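Local coordinates for ubiquinone biosynthesis protein UbiJ (Escherichia coli, PDB 6H6N), which binds hydrophobic ubiquinone biosynthetic intermediates through its SCP2 domain, the part present here, and is essential for the stability of the Ubi complex, at residues Leu44-Arg49 against Asp77-Val82. Sequence-based numbering, arbitrary orientation.
With CA (calcium ion), chain E; CA (calcium ion), chain D.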
ATOM      1  N   LEU A  44     -14.165 -10.128  16.097  1.00 25.13           N
ATOM      2  CA  LEU A  44     -15.449 -10.439  15.451  1.00 25.79           C
ATOM      3  C   LEU A  44     -16.475  -9.334  15.609  1.00 28.77           C
ATOM      4  O   LEU A  44     -16.717  -8.858  16.719  1.00 26.36           O
ATOM      5  CB  LEU A  44     -16.040 -11.795  15.903  1.00 26.94           C
ATOM      6  CG  LEU A  44     -15.224 -13.051  15.611  1.00 32.77           C
ATOM      7  CD1 LEU A  44     -15.970 -14.304  16.056  1.00 34.07           C
ATOM      8  CD2 LEU A  44     -14.827 -13.141  14.155  1.00 35.94           C
ATOM      9  N   GLY A  45     -17.011  -8.897  14.475  1.00 24.74           N
ATOM     10  CA  GLY A  45     -18.015  -7.846  14.440  1.00 25.20           C
ATOM     11  C   GLY A  45     -17.489  -6.436  14.621  1.00 27.75           C
ATOM     12  O   GLY A  45     -18.287  -5.504  14.556  1.00 28.47           O
ATOM     13  N   LYS A  46     -16.152  -6.252  14.795  1.00 21.06           N
ATOM     14  CA  LYS A  46     -15.547  -4.928  15.015  1.00 19.79           C
ATOM     15  C   LYS A  46     -15.311  -4.171  13.729  1.00 26.65           C
ATOM     16  O   LYS A  46     -15.044  -4.770  12.683  1.00 24.91           O
ATOM     17  CB  LYS A  46     -14.246  -4.980  15.862  1.00 20.60           C
ATOM     18  CG  LYS A  46     -14.390  -5.667  17.247  1.00 18.36           C
ATOM     19  CD  LYS A  46     -15.321  -4.902  18.193  1.00 28.48           C
ATOM     20  CE  LYS A  46     -15.348  -5.530  19.572  1.00 28.59           C
ATOM     21  NZ  LYS A  46     -16.277  -4.792  20.467  1.00 29.98           N
ATOM     22  N   VAL A  47     -15.398  -2.833  13.825  1.00 24.31           N
ATOM     23  CA  VAL A  47     -15.192  -1.883  12.735  1.00 23.23           C
ATOM     24  C   VAL A  47     -14.059  -0.967  13.155  1.00 28.81           C
ATOM     25  O   VAL A  47     -14.174  -0.261  14.165  1.00 26.96           O
ATOM     26  CB  VAL A  47     -16.473  -1.083  12.399  1.00 26.54           C
ATOM     27  CG1 VAL A  47     -16.203  -0.087  11.258  1.00 25.93           C
ATOM     28  CG2 VAL A  47     -17.647  -2.015  12.052  1.00 26.00           C
ATOM     29  N   LEU A  48     -12.932  -1.041  12.417  1.00 26.40           N
ATOM     30  CA  LEU A  48     -11.745  -0.253  12.697  1.00 25.73           C
ATOM     31  C   LEU A  48     -11.538   0.710  11.544  1.00 26.77           C
ATOM     32  O   LEU A  48     -11.373   0.270  10.398  1.00 24.85           O
ATOM     33  CB  LEU A  48     -10.527  -1.184  12.885  1.00 26.04           C
ATOM     34  CG  LEU A  48      -9.124  -0.540  13.035  1.00 32.69           C
ATOM     35  CD1 LEU A  48      -8.994   0.275  14.333  1.00 33.16           C
ATOM     36  CD2 LEU A  48      -8.020  -1.610  13.007  1.00 34.03           C
ATOM     37  N   ARG A  49     -11.556   2.014  11.861  1.00 22.05           N
ATOM     38  CA  ARG A  49     -11.343   3.104  10.908  1.00 23.88           C
ATOM     39  C   ARG A  49      -9.866   3.505  11.016  1.00 29.65           C
ATOM     40  O   ARG A  49      -9.359   3.729  12.119  1.00 28.58           O
ATOM     41  CB  ARG A  49     -12.286   4.295  11.214  1.00 20.69           C
ATOM     42  CG  ARG A  49     -12.196   5.421  10.200  1.00 30.50           C
ATOM     43  CD  ARG A  49     -13.319   6.444  10.335  1.00 34.26           C
ATOM     44  NE  ARG A  49     -13.509   7.058   9.022  1.00 46.56           N
ATOM     45  CZ  ARG A  49     -14.638   7.068   8.319  1.00 57.79           C
ATOM     46  NH1 ARG A  49     -14.670   7.624   7.117  1.00 54.08           N
ATOM     47  NH2 ARG A  49     -15.754   6.560   8.830  1.00 35.63           N
ATOM     48  N   ASP A  77     -20.912   3.844  12.523  1.00 40.79           N
ATOM     49  CA  ASP A  77     -20.089   4.007  13.707  1.00 40.11           C
ATOM     50  C   ASP A  77     -18.894   3.067  13.701  1.00 39.22           C
ATOM     51  O   ASP A  77     -19.071   1.869  13.482  1.00 40.39           O
ATOM     52  CB  ASP A  77     -20.964   3.721  14.947  1.00 43.90           C
ATOM     53  CG  ASP A  77     -20.195   3.588  16.246  1.00 61.68           C
ATOM     54  OD1 ASP A  77     -19.677   4.623  16.740  1.00 63.91           O
ATOM     55  OD2 ASP A  77     -20.129   2.450  16.783  1.00 66.78           O
ATOM     56  N   ALA A  78     -17.691   3.595  13.950  1.00 31.33           N
ATOM     57  CA  ALA A  78     -16.504   2.753  14.055  1.00 29.71           C
ATOM     58  C   ALA A  78     -16.286   2.475  15.525  1.00 31.11           C
ATOM     59  O   ALA A  78     -16.519   3.347  16.367  1.00 31.54           O
ATOM     60  CB  ALA A  78     -15.279   3.431  13.452  1.00 30.46           C
ATOM     61  N   ASP A  79     -15.864   1.252  15.843  1.00 24.41           N
ATOM     62  CA  ASP A  79     -15.615   0.850  17.230  1.00 23.33           C
ATOM     63  C   ASP A  79     -14.267   1.362  17.729  1.00 29.46           C
ATOM     64  O   ASP A  79     -14.077   1.551  18.924  1.00 29.37           O
ATOM     65  CB  ASP A  79     -15.701  -0.656  17.348  1.00 23.43           C
ATOM     66  CG  ASP A  79     -17.073  -1.182  16.970  1.00 28.84           C
ATOM     67  OD1 ASP A  79     -18.064  -0.795  17.635  1.00 28.99           O
ATOM     68  OD2 ASP A  79     -17.156  -1.985  16.013  1.00 26.13           O
ATOM     69  N   CYS A  80     -13.359   1.648  16.786  1.00 27.05           N
ATOM     70  CA  CYS A  80     -12.042   2.179  17.031  1.00 27.74           C
ATOM     71  C   CYS A  80     -11.620   2.955  15.802  1.00 30.55           C
ATOM     72  O   CYS A  80     -11.920   2.540  14.676  1.00 28.63           O
ATOM     73  CB  CYS A  80     -11.064   1.045  17.343  1.00 29.12           C
ATOM     74  SG  CYS A  80      -9.385   1.596  17.768  1.00 34.35           S
ATOM     75  N   THR A  81     -10.965   4.098  16.021  1.00 27.60           N
ATOM     76  CA  THR A  81     -10.412   4.951  14.964  1.00 27.39           C
ATOM     77  C   THR A  81      -8.952   5.230  15.314  1.00 33.51           C
ATOM     78  O   THR A  81      -8.652   5.637  16.452  1.00 34.55           O
ATOM     79  CB  THR A  81     -11.228   6.232  14.713  1.00 34.03           C
ATOM     80  OG1 THR A  81     -12.571   5.879  14.397  1.00 35.83           O
ATOM     81  CG2 THR A  81     -10.653   7.081  13.560  1.00 30.49           C
ATOM     82  N   VAL A  82      -8.050   4.935  14.359  1.00 27.70           N
ATOM     83  CA  VAL A  82      -6.622   5.128  14.486  1.00 28.03           C
ATOM     84  C   VAL A  82      -6.147   6.151  13.453  1.00 33.85           C
ATOM     85  O   VAL A  82      -6.593   6.120  12.288  1.00 33.33           O
ATOM     86  CB  VAL A  82      -5.789   3.806  14.493  1.00 32.87           C
ATOM     87  CG1 VAL A  82      -6.248   2.855  15.607  1.00 31.86           C
ATOM     88  CG2 VAL A  82      -5.819   3.099  13.145  1.00 32.70           C
TER
HETATM   89 CA    CA E 203     -18.603   3.596  18.693  1.00 78.93          CA
HETATM   90 CA    CA D 202     -19.594  -2.131  16.433  1.00 27.10          CA
HETATM   91  O   HOH W   1     -19.904  -3.417  14.641  1.00 23.95           O
HETATM   92  O   HOH W   2     -19.941  -0.506  14.858  1.00 29.51           O
HETATM   93  O   HOH W   3     -18.859   1.375  19.202  1.00 41.10           O
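The carboxylate of D79 reaches across to the start of strand 47-52, where OD2 accepts a hydrogen bond from V47 N at 2.9 Å through its anti lone pair. With CG anti to the carbonyl carbon (chi1 -61°), the D79 carboxylate is brought back to V47 N, its side chain crossing that of V47 at about a right angle. V47 O answers by accepting a hydrogen bond from D79 N at 2.8 Å, and a weaker one from C80 N, so V47 and D79 hold each other in both directions. Both carboxylate oxygens of D79 also chelate a calcium ion, which probably draws off some of their negative charge; waters on this ion bond to the carbonyls of G45 and D77. Beyond this point the strands run in parallel: R49 N meets C80 O at 2.9 Å in the carbonyl plane, and R49 O accepts a hydrogen bond from V82 N. On one face, CD1 of L48 touches SG of C80 at 3.7 Å and CG1 of V82. On the other, R49 and T81 lie alongside, pointing the same way, with T81 OG1 3.6 Å from R49 CB, while the guanidinium continues to a salt bridge with E51. With OG1 and CG2 removed, an alanine here would probably leave a gap beside R49 CB and CG, though A78 CB would still cover part of CB. This is parallel pairing between central strands of the SCP2-domain sheet, with helix 113-128 packed on the C80 and V82 face.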